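Local coordinates for tengpin (Thermoanaerobacter tengcongensis, PDB 2VH4), which belongs to the serpin family, probably inhibits serine-type endopeptidases, and can assemble into loop C-sheet polymers, at residues 77-82 and 121-126; 6-11 and 81-86. All coordinates share one frame; numbering follows the deposited sequence.

Contact 1: 77-82 and 121-126; sequences DLNKYL and ADYYKA
Asn-79 and Tyr-123 mark the nearest approach of two helical segments, their CA atoms lying 5.9 Å apart. The 77-82 segment runs on through helix 75-88, whereas in 121-126 Lys-125 is the first residue after the helix to leave helical angles, with a positive phi. Two neighbouring tyrosines of segment 121-126 take hold of the same asparagine, a compact example of a polar residue packed on one side and bonded on another.

Tyr-123 lays one face of its ring over Asn-79: CB sits 3.6 Å from the ring centroid, displaced toward the rim, in a CH-pi contact. Tyr-123 CD2 also lies 3.3 Å from the backbone Asn-79 O. Farther out, the aliphatic part of Lys-80 runs alongside in the same direction, CG coming 3.7 Å from Tyr-123 OH. Were Tyr-123 replaced by an alanine, Asn-79 CB would lose its ring face and the Lys-80 methylenes would probably be left without a ring alongside.

Tyr-124 instead uses the hydroxyl at its ring edge. Its OH donates a 2.7 Å hydrogen bond to Asn-79 OD1, approaching 21° out of the carbonyl plane, while amide and ring stand perpendicular. Because CG of Asn-79 lies anti to the carbonyl carbon (chi1 -75°), the amide extends toward that hydroxyl; its ND2 bonds to Asn-55 OD1, so both ends of this buried amide are engaged. Leu-82 CD1 adds an apolar contact, 4.1 Å from Tyr-124 CE2.

In the usual serpin nomenclature helices 75-88 and 114-124 correspond to helices D and E. Helix 43-54 (helix B) packs against this pair, Ala-51 touching both Leu-82 and Tyr-124, and Tyr-124 O is bonded to Asn-101 on strand 95-106.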
ATOM      1  N   ASP A  77      -3.274 -19.366  -5.668  1.00 12.71           N
ATOM      2  CA  ASP A  77      -2.564 -18.776  -6.798  1.00 12.53           C
ATOM      3  C   ASP A  77      -2.041 -17.394  -6.448  1.00 12.03           C
ATOM      4  O   ASP A  77      -1.029 -16.963  -6.993  1.00 11.91           O
ATOM      5  CB  ASP A  77      -3.442 -18.709  -8.053  1.00 12.60           C
ATOM      6  CG  ASP A  77      -3.583 -20.056  -8.749  1.00 15.06           C
ATOM      7  OD1 ASP A  77      -2.906 -21.027  -8.336  1.00 16.93           O
ATOM      8  OD2 ASP A  77      -4.377 -20.144  -9.714  1.00 12.83           O
ATOM      9  N   LEU A  78      -2.727 -16.708  -5.536  1.00 11.81           N
ATOM     10  CA  LEU A  78      -2.272 -15.401  -5.056  1.00 11.29           C
ATOM     11  C   LEU A  78      -1.009 -15.546  -4.203  1.00 11.05           C
ATOM     12  O   LEU A  78      -0.100 -14.720  -4.296  1.00 12.41           O
ATOM     13  CB  LEU A  78      -3.386 -14.660  -4.301  1.00 10.47           C
ATOM     14  CG  LEU A  78      -3.131 -13.180  -3.978  1.00 12.11           C
ATOM     15  CD1 LEU A  78      -3.079 -12.334  -5.248  1.00 14.45           C
ATOM     16  CD2 LEU A  78      -4.177 -12.631  -3.020  1.00 10.30           C
ATOM     17  N   ASN A  79      -0.959 -16.607  -3.399  1.00 10.66           N
ATOM     18  CA  ASN A  79       0.229 -16.977  -2.629  1.00 10.78           C
ATOM     19  C   ASN A  79       1.454 -17.151  -3.534  1.00 12.22           C
ATOM     20  O   ASN A  79       2.523 -16.590  -3.262  1.00 11.71           O
ATOM     21  CB  ASN A  79      -0.007 -18.278  -1.842  1.00  9.81           C
ATOM     22  CG  ASN A  79      -0.891 -18.090  -0.607  1.00  9.37           C
ATOM     23  OD1 ASN A  79      -1.207 -16.972  -0.196  1.00  8.45           O
ATOM     24  ND2 ASN A  79      -1.290 -19.204  -0.010  1.00  9.98           N
ATOM     25  N   LYS A  80       1.287 -17.935  -4.602  1.00 12.79           N
ATOM     26  CA  LYS A  80       2.362 -18.197  -5.564  1.00 13.58           C
ATOM     27  C   LYS A  80       2.791 -16.908  -6.266  1.00 12.55           C
ATOM     28  O   LYS A  80       3.984 -16.614  -6.361  1.00 13.43           O
ATOM     29  CB  LYS A  80       1.934 -19.253  -6.598  1.00 12.86           C
ATOM     30  CG  LYS A  80       1.693 -20.649  -6.020  1.00 16.10           C
ATOM     31  CD  LYS A  80       0.947 -21.557  -6.998  1.00 16.20           C
ATOM     32  CE  LYS A  80       0.474 -22.823  -6.292  1.00 24.04           C
ATOM     33  NZ  LYS A  80      -0.490 -23.622  -7.102  1.00 25.78           N
ATOM     34  N   TYR A  81       1.801 -16.151  -6.742  1.00 10.47           N
ATOM     35  CA  TYR A  81       2.013 -14.899  -7.460  1.00  8.88           C
ATOM     36  C   TYR A  81       2.789 -13.865  -6.641  1.00  9.01           C
ATOM     37  O   TYR A  81       3.720 -13.235  -7.148  1.00  8.40           O
ATOM     38  CB  TYR A  81       0.670 -14.289  -7.851  1.00  8.19           C
ATOM     39  CG  TYR A  81       0.085 -14.716  -9.182  1.00  8.24           C
ATOM     40  CD1 TYR A  81      -1.245 -15.125  -9.274  1.00  8.56           C
ATOM     41  CD2 TYR A  81       0.837 -14.665 -10.355  1.00  9.24           C
ATOM     42  CE1 TYR A  81      -1.804 -15.496 -10.489  1.00  6.55           C
ATOM     43  CE2 TYR A  81       0.285 -15.035 -11.574  1.00  6.71           C
ATOM     44  CZ  TYR A  81      -1.038 -15.447 -11.631  1.00  6.68           C
ATOM     45  OH  TYR A  81      -1.602 -15.814 -12.831  1.00  9.12           O
ATOM     46  N   LEU A  82       2.390 -13.683  -5.383  1.00  8.23           N
ATOM     47  CA  LEU A  82       3.022 -12.685  -4.527  1.00  6.29           C
ATOM     48  C   LEU A  82       4.430 -13.084  -4.085  1.00  6.23           C
ATOM     49  O   LEU A  82       5.325 -12.229  -4.019  1.00  5.00           O
ATOM     50  CB  LEU A  82       2.137 -12.341  -3.336  1.00  4.79           C
ATOM     51  CG  LEU A  82       0.869 -11.550  -3.668  1.00  5.03           C
ATOM     52  CD1 LEU A  82       0.033 -11.344  -2.409  1.00  2.00           C
ATOM     53  CD2 LEU A  82       1.182 -10.207  -4.343  1.00  2.00           C
ATOM     54  N   ALA A 121       5.044 -18.621   6.301  1.00 11.87           N
ATOM     55  CA  ALA A 121       6.494 -18.713   6.243  1.00 11.79           C
ATOM     56  C   ALA A 121       6.957 -19.108   4.837  1.00 11.71           C
ATOM     57  O   ALA A 121       7.953 -18.581   4.326  1.00 10.78           O
ATOM     58  CB  ALA A 121       7.003 -19.695   7.276  1.00 11.27           C
ATOM     59  N   ASP A 122       6.207 -20.015   4.215  1.00 11.68           N
ATOM     60  CA  ASP A 122       6.549 -20.548   2.903  1.00 12.00           C
ATOM     61  C   ASP A 122       6.488 -19.522   1.775  1.00 11.90           C
ATOM     62  O   ASP A 122       7.424 -19.424   0.990  1.00 12.56           O
ATOM     63  CB  ASP A 122       5.650 -21.740   2.566  1.00 13.06           C
ATOM     64  CG  ASP A 122       6.056 -23.003   3.295  1.00 13.25           C
ATOM     65  OD1 ASP A 122       7.102 -23.002   3.973  1.00 16.02           O
ATOM     66  OD2 ASP A 122       5.325 -24.007   3.188  1.00 16.54           O
ATOM     67  N   TYR A 123       5.392 -18.765   1.703  1.00 11.64           N
ATOM     68  CA  TYR A 123       5.143 -17.861   0.583  1.00 11.70           C
ATOM     69  C   TYR A 123       5.485 -16.395   0.863  1.00 12.49           C
ATOM     70  O   TYR A 123       5.726 -15.617  -0.068  1.00 12.61           O
ATOM     71  CB  TYR A 123       3.681 -17.951   0.140  1.00 11.58           C
ATOM     72  CG  TYR A 123       3.316 -19.183  -0.668  1.00 11.46           C
ATOM     73  CD1 TYR A 123       2.461 -20.150  -0.143  1.00  9.15           C
ATOM     74  CD2 TYR A 123       3.805 -19.370  -1.963  1.00  9.14           C
ATOM     75  CE1 TYR A 123       2.105 -21.270  -0.876  1.00  8.26           C
ATOM     76  CE2 TYR A 123       3.455 -20.494  -2.705  1.00  8.85           C
ATOM     77  CZ  TYR A 123       2.603 -21.438  -2.151  1.00  9.32           C
ATOM     78  OH  TYR A 123       2.241 -22.558  -2.864  1.00 11.88           O
ATOM     79  N   TYR A 124       5.507 -16.025   2.140  1.00 12.14           N
ATOM     80  CA  TYR A 124       5.637 -14.623   2.533  1.00 11.54           C
ATOM     81  C   TYR A 124       6.918 -14.320   3.309  1.00 11.33           C
ATOM     82  O   TYR A 124       7.154 -13.172   3.699  1.00 10.66           O
ATOM     83  CB  TYR A 124       4.391 -14.184   3.312  1.00 10.17           C
ATOM     84  CG  TYR A 124       3.138 -14.244   2.468  1.00 11.34           C
ATOM     85  CD1 TYR A 124       2.407 -15.426   2.364  1.00 13.28           C
ATOM     86  CD2 TYR A 124       2.696 -13.128   1.752  1.00  7.23           C
ATOM     87  CE1 TYR A 124       1.270 -15.501   1.571  1.00 12.13           C
ATOM     88  CE2 TYR A 124       1.557 -13.195   0.962  1.00  8.26           C
ATOM     89  CZ  TYR A 124       0.852 -14.388   0.875  1.00  8.39           C
ATOM     90  OH  TYR A 124      -0.283 -14.475   0.104  1.00 10.27           O
ATOM     91  N   LYS A 125       7.732 -15.360   3.521  1.00 11.37           N
ATOM     92  CA  LYS A 125       9.025 -15.272   4.228  1.00 10.23           C
ATOM     93  C   LYS A 125       8.927 -14.523   5.558  1.00 10.16           C
ATOM     94  O   LYS A 125       9.834 -13.776   5.932  1.00 10.29           O
ATOM     95  CB  LYS A 125      10.095 -14.646   3.328  1.00  8.53           C
ATOM     96  N   ALA A 126       7.830 -14.752   6.274  1.00  9.22           N
ATOM     97  CA  ALA A 126       7.502 -13.970   7.459  1.00  9.34           C
ATOM     98  C   ALA A 126       8.352 -14.308   8.675  1.00  9.12           C
ATOM     99  O   ALA A 126       8.671 -15.477   8.919  1.00  9.97           O
ATOM    100  CB  ALA A 126       6.035 -14.127   7.799  1.00  8.75           C
TER

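Contact 2: 6-11 and 81-86; sequences NPVSEK and YLYTYM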
ATOM      1  N   ASN A   6       9.541 -23.732   3.862  1.00 23.74           N
ATOM      2  CA  ASN A   6       9.789 -24.766   2.868  1.00 23.81           C
ATOM      3  C   ASN A   6       9.887 -24.163   1.463  1.00 23.56           C
ATOM      4  O   ASN A   6       9.255 -23.142   1.188  1.00 23.43           O
ATOM      5  CB  ASN A   6       8.702 -25.843   2.936  1.00 24.12           C
ATOM      6  CG  ASN A   6       8.942 -26.852   4.061  1.00 28.16           C
ATOM      7  OD1 ASN A   6       9.346 -27.990   3.812  1.00 30.85           O
ATOM      8  ND2 ASN A   6       8.700 -26.434   5.301  1.00 29.25           N
ATOM      9  N   PRO A   7      10.708 -24.768   0.581  1.00 23.51           N
ATOM     10  CA  PRO A   7      10.731 -24.334  -0.822  1.00 23.05           C
ATOM     11  C   PRO A   7       9.352 -24.438  -1.475  1.00 22.12           C
ATOM     12  O   PRO A   7       8.619 -25.403  -1.231  1.00 22.70           O
ATOM     13  CB  PRO A   7      11.705 -25.316  -1.484  1.00 22.88           C
ATOM     14  CG  PRO A   7      12.557 -25.825  -0.368  1.00 23.56           C
ATOM     15  CD  PRO A   7      11.667 -25.861   0.837  1.00 23.39           C
ATOM     16  N   VAL A   8       9.013 -23.435  -2.282  1.00 20.54           N
ATOM     17  CA  VAL A   8       7.750 -23.391  -3.020  1.00 18.94           C
ATOM     18  C   VAL A   8       7.992 -23.121  -4.504  1.00 19.17           C
ATOM     19  O   VAL A   8       9.061 -22.640  -4.891  1.00 19.51           O
ATOM     20  CB  VAL A   8       6.776 -22.323  -2.451  1.00 18.59           C
ATOM     21  CG1 VAL A   8       6.294 -22.709  -1.053  1.00 18.01           C
ATOM     22  CG2 VAL A   8       7.410 -20.925  -2.459  1.00 15.57           C
ATOM     23  N   SER A   9       7.000 -23.434  -5.332  1.00 19.32           N
ATOM     24  CA  SER A   9       7.084 -23.185  -6.772  1.00 18.66           C
ATOM     25  C   SER A   9       6.741 -21.737  -7.104  1.00 18.28           C
ATOM     26  O   SER A   9       5.856 -21.137  -6.484  1.00 18.89           O
ATOM     27  CB  SER A   9       6.148 -24.125  -7.540  1.00 18.58           C
ATOM     28  OG  SER A   9       6.611 -25.465  -7.505  1.00 21.17           O
ATOM     29  N   GLU A  10       7.445 -21.181  -8.086  1.00 16.90           N
ATOM     30  CA  GLU A  10       7.117 -19.864  -8.618  1.00 15.35           C
ATOM     31  C   GLU A  10       5.897 -19.950  -9.526  1.00 14.26           C
ATOM     32  O   GLU A  10       5.603 -21.002 -10.092  1.00 13.91           O
ATOM     33  CB  GLU A  10       8.301 -19.290  -9.406  1.00 15.22           C
ATOM     34  CG  GLU A  10       9.462 -18.800  -8.546  1.00 15.78           C
ATOM     35  CD  GLU A  10      10.641 -18.284  -9.361  1.00 16.09           C
ATOM     36  OE1 GLU A  10      10.444 -17.851 -10.519  1.00 17.00           O
ATOM     37  OE2 GLU A  10      11.773 -18.306  -8.836  1.00 16.18           O
ATOM     38  N   LYS A  11       5.183 -18.837  -9.644  1.00 13.43           N
ATOM     39  CA  LYS A  11       4.167 -18.678 -10.667  1.00 12.10           C
ATOM     40  C   LYS A  11       4.505 -17.392 -11.403  1.00 12.23           C
ATOM     41  O   LYS A  11       4.371 -16.294 -10.851  1.00 13.04           O
ATOM     42  CB  LYS A  11       2.759 -18.621 -10.064  1.00 12.40           C
ATOM     43  CG  LYS A  11       1.630 -18.716 -11.089  1.00 10.72           C
ATOM     44  CD  LYS A  11       0.250 -18.779 -10.420  1.00 10.83           C
ATOM     45  CE  LYS A  11      -0.860 -19.158 -11.418  1.00 11.75           C
ATOM     46  NZ  LYS A  11      -0.717 -20.548 -11.975  1.00  6.17           N
ATOM     47  N   TYR A  81       1.801 -16.151  -6.742  1.00 10.47           N
ATOM     48  CA  TYR A  81       2.013 -14.899  -7.460  1.00  8.88           C
ATOM     49  C   TYR A  81       2.789 -13.865  -6.641  1.00  9.01           C
ATOM     50  O   TYR A  81       3.720 -13.235  -7.148  1.00  8.40           O
ATOM     51  CB  TYR A  81       0.670 -14.289  -7.851  1.00  8.19           C
ATOM     52  CG  TYR A  81       0.085 -14.716  -9.182  1.00  8.24           C
ATOM     53  CD1 TYR A  81      -1.245 -15.125  -9.274  1.00  8.56           C
ATOM     54  CD2 TYR A  81       0.837 -14.665 -10.355  1.00  9.24           C
ATOM     55  CE1 TYR A  81      -1.804 -15.496 -10.489  1.00  6.55           C
ATOM     56  CE2 TYR A  81       0.285 -15.035 -11.574  1.00  6.71           C
ATOM     57  CZ  TYR A  81      -1.038 -15.447 -11.631  1.00  6.68           C
ATOM     58  OH  TYR A  81      -1.602 -15.814 -12.831  1.00  9.12           O
ATOM     59  N   LEU A  82       2.390 -13.683  -5.383  1.00  8.23           N
ATOM     60  CA  LEU A  82       3.022 -12.685  -4.527  1.00  6.29           C
ATOM     61  C   LEU A  82       4.430 -13.084  -4.085  1.00  6.23           C
ATOM     62  O   LEU A  82       5.325 -12.229  -4.019  1.00  5.00           O
ATOM     63  CB  LEU A  82       2.137 -12.341  -3.336  1.00  4.79           C
ATOM     64  CG  LEU A  82       0.869 -11.550  -3.668  1.00  5.03           C
ATOM     65  CD1 LEU A  82       0.033 -11.344  -2.409  1.00  2.00           C
ATOM     66  CD2 LEU A  82       1.182 -10.207  -4.343  1.00  2.00           C
ATOM     67  N   TYR A  83       4.620 -14.372  -3.787  1.00  6.09           N
ATOM     68  CA  TYR A  83       5.958 -14.919  -3.540  1.00  6.66           C
ATOM     69  C   TYR A  83       6.889 -14.579  -4.710  1.00  6.34           C
ATOM     70  O   TYR A  83       7.940 -13.965  -4.516  1.00  5.01           O
ATOM     71  CB  TYR A  83       5.894 -16.435  -3.332  1.00  7.29           C
ATOM     72  CG  TYR A  83       7.242 -17.117  -3.351  1.00  7.49           C
ATOM     73  CD1 TYR A  83       8.044 -17.153  -2.205  1.00  9.07           C
ATOM     74  CD2 TYR A  83       7.718 -17.730  -4.509  1.00  8.84           C
ATOM     75  CE1 TYR A  83       9.290 -17.776  -2.217  1.00  4.17           C
ATOM     76  CE2 TYR A  83       8.963 -18.351  -4.533  1.00  6.50           C
ATOM     77  CZ  TYR A  83       9.736 -18.370  -3.383  1.00  4.68           C
ATOM     78  OH  TYR A  83      10.955 -18.989  -3.404  1.00  9.33           O
ATOM     79  N   THR A  84       6.474 -14.967  -5.921  1.00  6.88           N
ATOM     80  CA  THR A  84       7.208 -14.672  -7.156  1.00  7.30           C
ATOM     81  C   THR A  84       7.440 -13.167  -7.343  1.00  7.19           C
ATOM     82  O   THR A  84       8.544 -12.746  -7.694  1.00  8.38           O
ATOM     83  CB  THR A  84       6.492 -15.263  -8.404  1.00  7.78           C
ATOM     84  OG1 THR A  84       6.014 -16.583  -8.108  1.00 12.00           O
ATOM     85  CG2 THR A  84       7.442 -15.347  -9.594  1.00  5.34           C
ATOM     86  N   TYR A  85       6.408 -12.366  -7.092  1.00  7.26           N
ATOM     87  CA  TYR A  85       6.484 -10.913  -7.280  1.00  7.24           C
ATOM     88  C   TYR A  85       7.481 -10.259  -6.314  1.00  7.76           C
ATOM     89  O   TYR A  85       8.253  -9.383  -6.702  1.00  7.24           O
ATOM     90  CB  TYR A  85       5.089 -10.269  -7.175  1.00  6.77           C
ATOM     91  CG  TYR A  85       5.046  -8.800  -7.554  1.00  7.11           C
ATOM     92  CD1 TYR A  85       5.424  -8.382  -8.831  1.00  4.36           C
ATOM     93  CD2 TYR A  85       4.612  -7.829  -6.637  1.00  8.24           C
ATOM     94  CE1 TYR A  85       5.390  -7.035  -9.184  1.00  7.77           C
ATOM     95  CE2 TYR A  85       4.567  -6.475  -6.980  1.00  5.39           C
ATOM     96  CZ  TYR A  85       4.966  -6.087  -8.257  1.00  8.48           C
ATOM     97  OH  TYR A  85       4.943  -4.761  -8.624  1.00  5.39           O
ATOM     98  N   MET A  86       7.470 -10.705  -5.061  1.00  8.85           N
ATOM     99  CA  MET A  86       8.444 -10.237  -4.075  1.00  9.82           C
ATOM    100  C   MET A  86       9.861 -10.680  -4.422  1.00 11.04           C
ATOM    101  O   MET A  86      10.811  -9.927  -4.229  1.00 11.82           O
ATOM    102  CB  MET A  86       8.072 -10.714  -2.670  1.00  8.24           C
ATOM    103  CG  MET A  86       6.916  -9.953  -2.064  1.00  6.55           C
ATOM    104  SD  MET A  86       6.533 -10.476  -0.385  1.00 10.37           S
ATOM    105  CE  MET A  86       5.899 -12.136  -0.644  1.00  2.00           C
TER
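Lys-11 gives up more surface here than any other residue and works through two different parts of its structure. Its backbone N donates a nearly straight hydrogen bond to Thr-84 OG1, 2.9 Å long with an N-H...O angle of 166°. That hydroxyl is also bonded to Lys-80 O, one turn back in the helix, so the threonine couples an irregular chain to the helix backbone. The side chain of Lys-11 meanwhile lies over Tyr-81: CD rides above the ring centre, 3.8 Å from the centroid, in a CH-pi contact. A chi1 of -169° swings the chain away from the backbone N and lays its methylenes across the ring face, and CE reaches 3.7 Å from Tyr-81 OH, which is itself bonded to Asp-14.

Tyr-83 takes up the middle of the segment. Val-8 CG2 stands almost directly over its ring, 3.5 Å from the centroid and only 7° off the normal, a CH-pi contact. Glu-10 CG comes to the edge of the same ring, 4.1 Å from Tyr-83 CE2, while the carboxylate beyond it forms a salt bridge with Lys-88.

The non-helical N-terminal segment 6-11 thus lies on helix 75-88, helix D of the serpin fold, before leading into helix 15-32 (helix A). Phe-17 of helix A meets Tyr-81, and Val-8 also touches Tyr-123 of helix 114-124.

Contacts 1 and 2 show how one helix can serve two partners. Helix 75-88 takes part in both; the centres of the two contacts are about 6 Å apart, and the 77-82 and 81-86 segments overlap at Tyr-81 and Leu-82. The outer partners also meet each other: Asp-122 OD1 and Asn-6 N form a probable hydrogen bond between helix 114-124 and the N-terminal segment, its modelled length of 2.5 Å being doubtful. Packing fills in between, with Tyr-123 O 3.4 Å from Tyr-83 CB, and Lys-80 CB 3.6 Å from Lys-11 CB. Both lie on the same side of the chain's centre, contact 1 about 17 Å and contact 2 about 20 Å from it, measured between centres.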